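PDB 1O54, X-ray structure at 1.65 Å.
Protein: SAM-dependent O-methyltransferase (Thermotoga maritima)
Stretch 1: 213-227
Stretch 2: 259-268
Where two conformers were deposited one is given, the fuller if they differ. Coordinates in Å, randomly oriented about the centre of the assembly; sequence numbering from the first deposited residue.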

ATOM      1  N   CYS A 213     -11.579   6.481 -13.169  1.00 24.56           N
ATOM      2  CA  CYS A 213     -10.811   6.141 -14.353  1.00 25.25           C
ATOM      3  C   CYS A 213     -10.006   4.879 -14.045  1.00 24.93           C
ATOM      4  O   CYS A 213      -9.370   4.791 -13.013  1.00 24.65           O
ATOM      5  CB  CYS A 213      -9.833   7.277 -14.719  1.00 25.29           C
ATOM      6  SG  CYS A 213     -10.608   8.791 -15.297  1.00 28.52           S
ATOM      7  N   PRO A 214     -10.032   3.886 -14.918  1.00 25.04           N
ATOM      8  CA  PRO A 214      -9.253   2.689 -14.717  1.00 24.63           C
ATOM      9  C   PRO A 214      -7.758   2.804 -14.968  1.00 24.06           C
ATOM     10  O   PRO A 214      -7.023   1.990 -14.421  1.00 25.08           O
ATOM     11  CB  PRO A 214      -9.863   1.695 -15.719  1.00 27.07           C
ATOM     12  CG  PRO A 214     -10.410   2.484 -16.770  1.00 28.36           C
ATOM     13  CD  PRO A 214     -10.909   3.766 -16.095  1.00 27.42           C
ATOM     14  N   THR A 215      -7.347   3.748 -15.809  1.00 21.51           N
ATOM     15  CA  THR A 215      -5.940   3.866 -16.218  1.00 21.88           C
ATOM     16  C   THR A 215      -5.383   5.262 -15.896  1.00 21.14           C
ATOM     17  O   THR A 215      -6.085   6.249 -15.825  1.00 20.74           O
ATOM     18  CB  THR A 215      -5.726   3.620 -17.694  1.00 21.86           C
ATOM     19  OG1 THR A 215      -6.316   4.685 -18.485  1.00 22.64           O
ATOM     20  CG2 THR A 215      -6.380   2.318 -18.160  1.00 21.68           C
ATOM     21  N   THR A 216      -4.066   5.319 -15.805  1.00 21.03           N
ATOM     22  CA  THR A 216      -3.395   6.603 -15.588  1.00 20.86           C
ATOM     23  C   THR A 216      -3.543   7.523 -16.804  1.00 20.64           C
ATOM     24  O   THR A 216      -3.693   8.748 -16.665  1.00 20.90           O
ATOM     25  CB  THR A 216      -1.898   6.380 -15.282  1.00 20.29           C
ATOM     26  OG1 THR A 216      -1.297   5.631 -16.343  1.00 21.88           O
ATOM     27  CG2 THR A 216      -1.727   5.610 -14.023  1.00 22.31           C
ATOM     28  N   ASN A 217      -3.538   6.955 -18.016  1.00 20.62           N
ATOM     29  CA  ASN A 217      -3.777   7.754 -19.231  1.00 20.79           C
ATOM     30  C   ASN A 217      -5.107   8.500 -19.159  1.00 20.77           C
ATOM     31  O   ASN A 217      -5.218   9.652 -19.495  1.00 21.76           O
ATOM     32  CB  ASN A 217      -3.771   6.848 -20.502  1.00 20.42           C
ATOM     33  CG  ASN A 217      -2.568   5.912 -20.580  1.00 20.39           C
ATOM     34  OD1 ASN A 217      -1.655   6.099 -21.424  1.00 24.95           O
ATOM     35  ND2 ASN A 217      -2.549   4.909 -19.739  1.00 18.47           N
ATOM     36  N   GLN A 218      -6.144   7.797 -18.746  1.00 20.68           N
ATOM     37  CA  GLN A 218      -7.455   8.396 -18.612  1.00 21.54           C
ATOM     38  C   GLN A 218      -7.477   9.481 -17.540  1.00 21.96           C
ATOM     39  O   GLN A 218      -8.134  10.497 -17.729  1.00 22.12           O
ATOM     40  CB  GLN A 218      -8.493   7.339 -18.264  0.50 21.64           C
ATOM     41  CG  GLN A 218      -8.922   6.477 -19.412  0.50 24.61           C
ATOM     42  CD  GLN A 218      -9.634   5.250 -18.931  0.50 28.42           C
ATOM     43  OE1 GLN A 218      -9.067   4.498 -18.159  0.50 31.51           O
ATOM     44  NE2 GLN A 218     -10.886   5.048 -19.363  0.50 33.11           N
ATOM     45  N   VAL A 219      -6.786   9.266 -16.419  1.00 21.11           N
ATOM     46  CA  VAL A 219      -6.659  10.308 -15.417  1.00 20.19           C
ATOM     47  C   VAL A 219      -6.046  11.565 -15.998  1.00 19.76           C
ATOM     48  O   VAL A 219      -6.554  12.662 -15.803  1.00 20.27           O
ATOM     49  CB  VAL A 219      -5.845   9.854 -14.157  1.00 20.04           C
ATOM     50  CG1 VAL A 219      -5.649  11.032 -13.200  1.00 22.64           C
ATOM     51  CG2 VAL A 219      -6.526   8.672 -13.455  1.00 20.56           C
ATOM     52  N   GLN A 220      -4.949  11.406 -16.732  1.00 20.59           N
ATOM     53  CA  GLN A 220      -4.262  12.538 -17.338  1.00 20.85           C
ATOM     54  C   GLN A 220      -5.193  13.343 -18.249  1.00 21.92           C
ATOM     55  O   GLN A 220      -5.242  14.584 -18.164  1.00 23.24           O
ATOM     56  CB  GLN A 220      -3.052  12.037 -18.099  1.00 21.06           C
ATOM     57  CG  GLN A 220      -1.997  11.380 -17.212  1.00 21.52           C
ATOM     58  CD  GLN A 220      -1.106  10.364 -17.923  1.00 22.71           C
ATOM     59  OE1 GLN A 220      -1.075  10.276 -19.160  1.00 25.71           O
ATOM     60  NE2 GLN A 220      -0.388   9.602 -17.144  1.00 21.71           N
ATOM     61  N   GLU A 221      -5.924  12.655 -19.136  1.00 22.29           N
ATOM     62  CA  GLU A 221      -6.806  13.319 -20.069  1.00 23.91           C
ATOM     63  C   GLU A 221      -7.969  14.026 -19.338  1.00 23.34           C
ATOM     64  O   GLU A 221      -8.351  15.155 -19.684  1.00 23.53           O
ATOM     65  CB  GLU A 221      -7.322  12.308 -21.106  1.00 24.45           C
ATOM     66  CG  GLU A 221      -8.082  12.929 -22.273  1.00 28.25           C
ATOM     67  CD  GLU A 221      -7.270  13.891 -23.130  1.00 34.58           C
ATOM     68  OE1 GLU A 221      -6.093  13.628 -23.374  1.00 36.03           O
ATOM     69  OE2 GLU A 221      -7.841  14.922 -23.570  1.00 40.58           O
ATOM     70  N   THR A 222      -8.495  13.390 -18.297  1.00 21.92           N
ATOM     71  CA  THR A 222      -9.617  13.940 -17.549  1.00 22.81           C
ATOM     72  C   THR A 222      -9.194  15.179 -16.782  1.00 22.72           C
ATOM     73  O   THR A 222      -9.896  16.205 -16.788  1.00 23.52           O
ATOM     74  CB  THR A 222     -10.180  12.850 -16.620  1.00 23.28           C
ATOM     75  OG1 THR A 222     -10.616  11.730 -17.400  1.00 24.19           O
ATOM     76  CG2 THR A 222     -11.428  13.355 -15.892  1.00 24.46           C
ATOM     77  N   LEU A 223      -8.011  15.118 -16.162  1.00 22.77           N
ATOM     78  CA  LEU A 223      -7.476  16.277 -15.463  1.00 22.99           C
ATOM     79  C   LEU A 223      -7.270  17.464 -16.396  1.00 23.80           C
ATOM     80  O   LEU A 223      -7.574  18.597 -16.020  1.00 25.46           O
ATOM     81  CB  LEU A 223      -6.149  15.941 -14.815  1.00 22.72           C
ATOM     82  CG  LEU A 223      -6.193  15.088 -13.565  1.00 22.63           C
ATOM     83  CD1 LEU A 223      -4.792  14.678 -13.196  1.00 26.30           C
ATOM     84  CD2 LEU A 223      -6.831  15.836 -12.424  1.00 24.33           C
ATOM     85  N   LYS A 224      -6.775  17.208 -17.597  1.00 24.14           N
ATOM     86  CA  LYS A 224      -6.574  18.285 -18.577  1.00 25.40           C
ATOM     87  C   LYS A 224      -7.893  19.009 -18.838  1.00 25.76           C
ATOM     88  O   LYS A 224      -7.947  20.235 -18.895  1.00 26.05           O
ATOM     89  CB  LYS A 224      -6.044  17.726 -19.891  1.00 25.96           C
ATOM     90  CG  LYS A 224      -5.733  18.822 -20.884  1.00 30.08           C
ATOM     91  CD  LYS A 224      -4.921  18.335 -22.036  1.00 37.01           C
ATOM     92  CE  LYS A 224      -4.612  19.497 -22.998  1.00 39.27           C
ATOM     93  NZ  LYS A 224      -3.618  20.481 -22.404  1.00 41.95           N
ATOM     94  N   LYS A 225      -8.947  18.229 -19.023  1.00 25.22           N
ATOM     95  CA  LYS A 225     -10.255  18.789 -19.338  1.00 26.00           C
ATOM     96  C   LYS A 225     -10.839  19.581 -18.154  1.00 25.68           C
ATOM     97  O   LYS A 225     -11.369  20.685 -18.309  1.00 26.99           O
ATOM     98  CB  LYS A 225     -11.170  17.661 -19.814  1.00 26.58           C
ATOM     99  CG  LYS A 225     -12.578  18.092 -20.091  1.00 30.81           C
ATOM    100  CD  LYS A 225     -12.655  19.166 -21.152  1.00 34.68           C
ATOM    101  CE  LYS A 225     -12.071  18.682 -22.473  1.00 36.17           C
ATOM    102  N   LEU A 226     -10.707  19.042 -16.953  1.00 25.16           N
ATOM    103  CA  LEU A 226     -11.132  19.753 -15.748  1.00 25.13           C
ATOM    104  C   LEU A 226     -10.443  21.119 -15.607  1.00 26.75           C
ATOM    105  O   LEU A 226     -11.067  22.119 -15.209  1.00 27.43           O
ATOM    106  CB  LEU A 226     -10.868  18.902 -14.480  1.00 25.18           C
ATOM    107  CG  LEU A 226     -11.804  17.708 -14.290  1.00 25.86           C
ATOM    108  CD1 LEU A 226     -11.273  16.811 -13.210  1.00 27.85           C
ATOM    109  CD2 LEU A 226     -13.229  18.119 -13.908  1.00 26.42           C
ATOM    110  N   GLN A 227      -9.158  21.146 -15.933  1.00 27.23           N
ATOM    111  CA  GLN A 227      -8.353  22.336 -15.767  1.00 28.98           C
ATOM    112  C   GLN A 227      -8.693  23.401 -16.798  1.00 29.29           C
ATOM    113  O   GLN A 227      -8.331  24.554 -16.625  1.00 31.99           O
ATOM    114  CB  GLN A 227      -6.856  21.971 -15.686  1.00 29.79           C
ATOM    115  CG  GLN A 227      -6.642  21.309 -14.305  1.00 33.04           C
ATOM    116  CD  GLN A 227      -5.298  20.698 -14.056  1.00 37.29           C
ATOM    117  OE1 GLN A 227      -4.436  20.728 -14.921  1.00 40.86           O
ATOM    118  NE2 GLN A 227      -5.123  20.125 -12.840  1.00 37.32           N
ATOM    119  N   ALA A 259      -5.307  -5.355  -6.120  1.00 46.92           N
ATOM    120  CA  ALA A 259      -4.264  -4.336  -6.298  1.00 45.66           C
ATOM    121  C   ALA A 259      -4.818  -3.036  -6.851  1.00 44.84           C
ATOM    122  O   ALA A 259      -4.133  -2.014  -6.725  1.00 44.83           O
ATOM    123  CB  ALA A 259      -3.165  -4.830  -7.223  1.00 45.77           C
ATOM    124  N   HIS A 260      -6.011  -3.071  -7.483  1.00 42.61           N
ATOM    125  CA  HIS A 260      -6.571  -1.881  -8.169  1.00 40.47           C
ATOM    126  C   HIS A 260      -8.049  -2.004  -8.600  1.00 39.45           C
ATOM    127  O   HIS A 260      -8.450  -2.988  -9.199  1.00 40.57           O
ATOM    128  CB  HIS A 260      -5.714  -1.588  -9.404  1.00 40.27           C
ATOM    129  CG  HIS A 260      -6.145  -0.401 -10.194  1.00 37.18           C
ATOM    130  ND1 HIS A 260      -6.018   0.888  -9.726  1.00 35.87           N
ATOM    131  CD2 HIS A 260      -6.620  -0.300 -11.461  1.00 35.84           C
ATOM    132  CE1 HIS A 260      -6.436   1.730 -10.655  1.00 34.65           C
ATOM    133  NE2 HIS A 260      -6.806   1.034 -11.720  1.00 34.88           N
ATOM    134  N   THR A 261      -8.853  -0.988  -8.296  1.00 37.84           N
ATOM    135  CA  THR A 261     -10.192  -0.866  -8.856  1.00 36.05           C
ATOM    136  C   THR A 261     -10.233   0.341  -9.811  1.00 35.34           C
ATOM    137  O   THR A 261     -10.419   0.171 -11.042  1.00 36.79           O
ATOM    138  CB  THR A 261     -11.235  -0.682  -7.752  1.00 36.57           C
ATOM    139  OG1 THR A 261     -10.811   0.314  -6.808  1.00 32.91           O
ATOM    140  CG2 THR A 261     -11.375  -1.949  -6.954  1.00 37.57           C
ATOM    141  N   ALA A 262      -9.969   1.528  -9.260  1.00 32.01           N
ATOM    142  CA  ALA A 262     -10.126   2.769 -10.011  1.00 30.11           C
ATOM    143  C   ALA A 262      -9.390   3.957  -9.376  1.00 27.44           C
ATOM    144  O   ALA A 262      -9.288   4.054  -8.160  1.00 27.77           O
ATOM    145  CB  ALA A 262     -11.631   3.108 -10.130  1.00 31.86           C
ATOM    146  N   TYR A 263      -8.909   4.870 -10.220  1.00 23.58           N
ATOM    147  CA  TYR A 263      -8.448   6.189  -9.795  1.00 22.49           C
ATOM    148  C   TYR A 263      -9.704   7.034  -9.653  1.00 22.52           C
ATOM    149  O   TYR A 263     -10.553   7.002 -10.526  1.00 23.39           O
ATOM    150  CB  TYR A 263      -7.511   6.804 -10.817  1.00 21.95           C
ATOM    151  CG  TYR A 263      -6.258   5.962 -10.998  1.00 20.89           C
ATOM    152  CD1 TYR A 263      -6.130   5.074 -12.042  1.00 22.44           C
ATOM    153  CD2 TYR A 263      -5.237   6.015 -10.051  1.00 24.66           C
ATOM    154  CE1 TYR A 263      -4.984   4.302 -12.186  1.00 23.44           C
ATOM    155  CE2 TYR A 263      -4.086   5.223 -10.181  1.00 25.53           C
ATOM    156  CZ  TYR A 263      -3.972   4.389 -11.251  1.00 23.11           C
ATOM    157  OH  TYR A 263      -2.846   3.596 -11.440  1.00 24.38           O
ATOM    158  N   MET A 264      -9.830   7.732  -8.535  1.00 21.15           N
ATOM    159  CA  MET A 264     -10.969   8.587  -8.277  1.00 21.92           C
ATOM    160  C   MET A 264     -10.567  10.045  -8.396  1.00 23.71           C
ATOM    161  O   MET A 264      -9.600  10.468  -7.743  1.00 24.48           O
ATOM    162  CB  MET A 264     -11.471   8.336  -6.874  1.00 22.57           C
ATOM    163  CG  MET A 264     -11.904   6.906  -6.672  1.00 23.98           C
ATOM    164  SD  MET A 264     -12.316   6.455  -4.969  1.00 26.25           S
ATOM    165  CE  MET A 264     -10.652   6.257  -4.226  1.00 26.29           C
ATOM    166  N   ILE A 265     -11.318  10.814  -9.173  1.00 22.48           N
ATOM    167  CA  ILE A 265     -11.008  12.217  -9.393  1.00 22.15           C
ATOM    168  C   ILE A 265     -12.156  13.060  -8.917  1.00 22.69           C
ATOM    169  O   ILE A 265     -13.297  12.762  -9.256  1.00 23.15           O
ATOM    170  CB  ILE A 265     -10.762  12.490 -10.890  1.00 22.44           C
ATOM    171  CG1 ILE A 265      -9.660  11.564 -11.474  1.00 23.65           C
ATOM    172  CG2 ILE A 265     -10.392  13.941 -11.107  1.00 23.63           C
ATOM    173  CD1 ILE A 265      -9.579  11.595 -12.978  1.00 26.27           C
ATOM    174  N   PHE A 266     -11.851  14.108  -8.148  1.00 22.09           N
ATOM    175  CA  PHE A 266     -12.869  14.994  -7.589  1.00 21.05           C
ATOM    176  C   PHE A 266     -12.571  16.425  -7.968  1.00 22.35           C
ATOM    177  O   PHE A 266     -11.415  16.797  -8.137  1.00 23.47           O
ATOM    178  CB  PHE A 266     -12.796  14.871  -6.063  1.00 21.10           C
ATOM    179  CG  PHE A 266     -13.039  13.469  -5.551  1.00 20.99           C
ATOM    180  CD1 PHE A 266     -11.977  12.605  -5.377  1.00 21.88           C
ATOM    181  CD2 PHE A 266     -14.295  13.018  -5.277  1.00 22.03           C
ATOM    182  CE1 PHE A 266     -12.184  11.278  -4.925  1.00 23.22           C
ATOM    183  CE2 PHE A 266     -14.508  11.709  -4.810  1.00 22.57           C
ATOM    184  CZ  PHE A 266     -13.439  10.852  -4.657  1.00 22.53           C
ATOM    185  N   ALA A 267     -13.609  17.252  -8.053  1.00 21.57           N
ATOM    186  CA  ALA A 267     -13.477  18.670  -8.316  1.00 21.69           C
ATOM    187  C   ALA A 267     -14.740  19.383  -7.810  1.00 22.60           C
ATOM    188  O   ALA A 267     -15.790  18.763  -7.640  1.00 23.13           O
ATOM    189  CB  ALA A 267     -13.280  18.899  -9.774  1.00 21.40           C
ATOM    190  N   THR A 268     -14.599  20.676  -7.540  1.00 21.99           N
ATOM    191  CA  THR A 268     -15.694  21.526  -7.087  1.00 22.03           C
ATOM    192  C   THR A 268     -15.949  22.607  -8.110  1.00 22.93           C
ATOM    193  O   THR A 268     -15.011  23.303  -8.479  1.00 21.62           O
ATOM    194  CB  THR A 268     -15.289  22.142  -5.742  1.00 23.02           C
ATOM    195  OG1 THR A 268     -15.159  21.092  -4.755  1.00 24.52           O
ATOM    196  CG2 THR A 268     -16.361  23.094  -5.231  1.00 24.77           C
TER

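The strongest polar contacts between the two stretches lie at the start of stretch 1. Cys213 and Tyr263 form an antiparallel, hydrogen-bonded backbone pair. Cys213 N donates to Tyr263 O at 2.9 Å, and Tyr263 N donates to Cys213 O at 2.8 Å. The N-H...acceptor angles are 162° and 154°, so both bonds are well directed. The CA atoms of the two residues are 5.1 Å apart, and their side chains lie on the same face of the sheet.

A third bond comes from a side chain. His260 NE2 donates to Pro214 O over 2.9 Å, at an angle of 154°. The carbonyl oxygen sits at the edge of the imidazole, near the ring plane, where an N-H group points. The bond therefore requires a proton on NE2. The CA-to-CB bond of Pro214 points away from stretch 2; the contact is made by its backbone carbonyl.

After Pro214 the chain leaves the pairing and enters the helix that begins at Thr216. Thr215 is the N-cap. Its OG1 accepts from Gln218 N at 3.1 Å, satisfying an amide that has no earlier helical carbonyl to bond. Gln218 OE1 answers by accepting from Thr215 OG1 at 2.8 Å. Thr215 N also reaches Gln218 OE1 at 3.0 Å, but this bond is weak, with an angle of 131°. Farther along, Thr222 OG1 donates to Gln218 O at 2.8 Å, so its hydroxyl is satisfied within the helix.

The helix then runs nearly parallel to strand 263-268. The angle between their directions is 8°, and their axes come within 9.5 Å. Alternation along the strand decides which side chains meet the helix. Ile265 and Ala267 point toward it, while Met264 and Phe266 point away.

Tyr263 fills the space beside the first helical turn. Its CB lies 3.4 Å from Val219 CG2, a close apolar contact. Its ring extends past the helix start, where Tyr263 OH comes 3.5 Å from Thr216 CG2. This last contact is with a methyl group and is not a hydrogen bond. Pro214 O lies near the plane of the ring, at its edge, 3.8 Å from Tyr263 CE1.

Ile265 has the largest area covered by the other stretch, 108 Å², just ahead of Tyr263 at 101 Å². Its CD1 meets Cys213 SG at 3.8 Å, Thr222 CG2 at 3.9 Å and Val219 CG1 at 4.0 Å. Its CG2 meets Leu226 CD1 at 3.7 Å and Leu223 CD2 at 4.2 Å. Val219, Thr222 and Leu226 all point toward the strand. Leu223 starts sideways, but its end comes nearer.

Beyond Ile265 the packing thins. Leu226 CD2 touches Ala267 CB at 4.2 Å, where the small methyl group meets the leucine. The contact buries 506 Å² in all, counting both sides. Hydrogen bonds hold one end, and apolar side chains continue the contact along the helix.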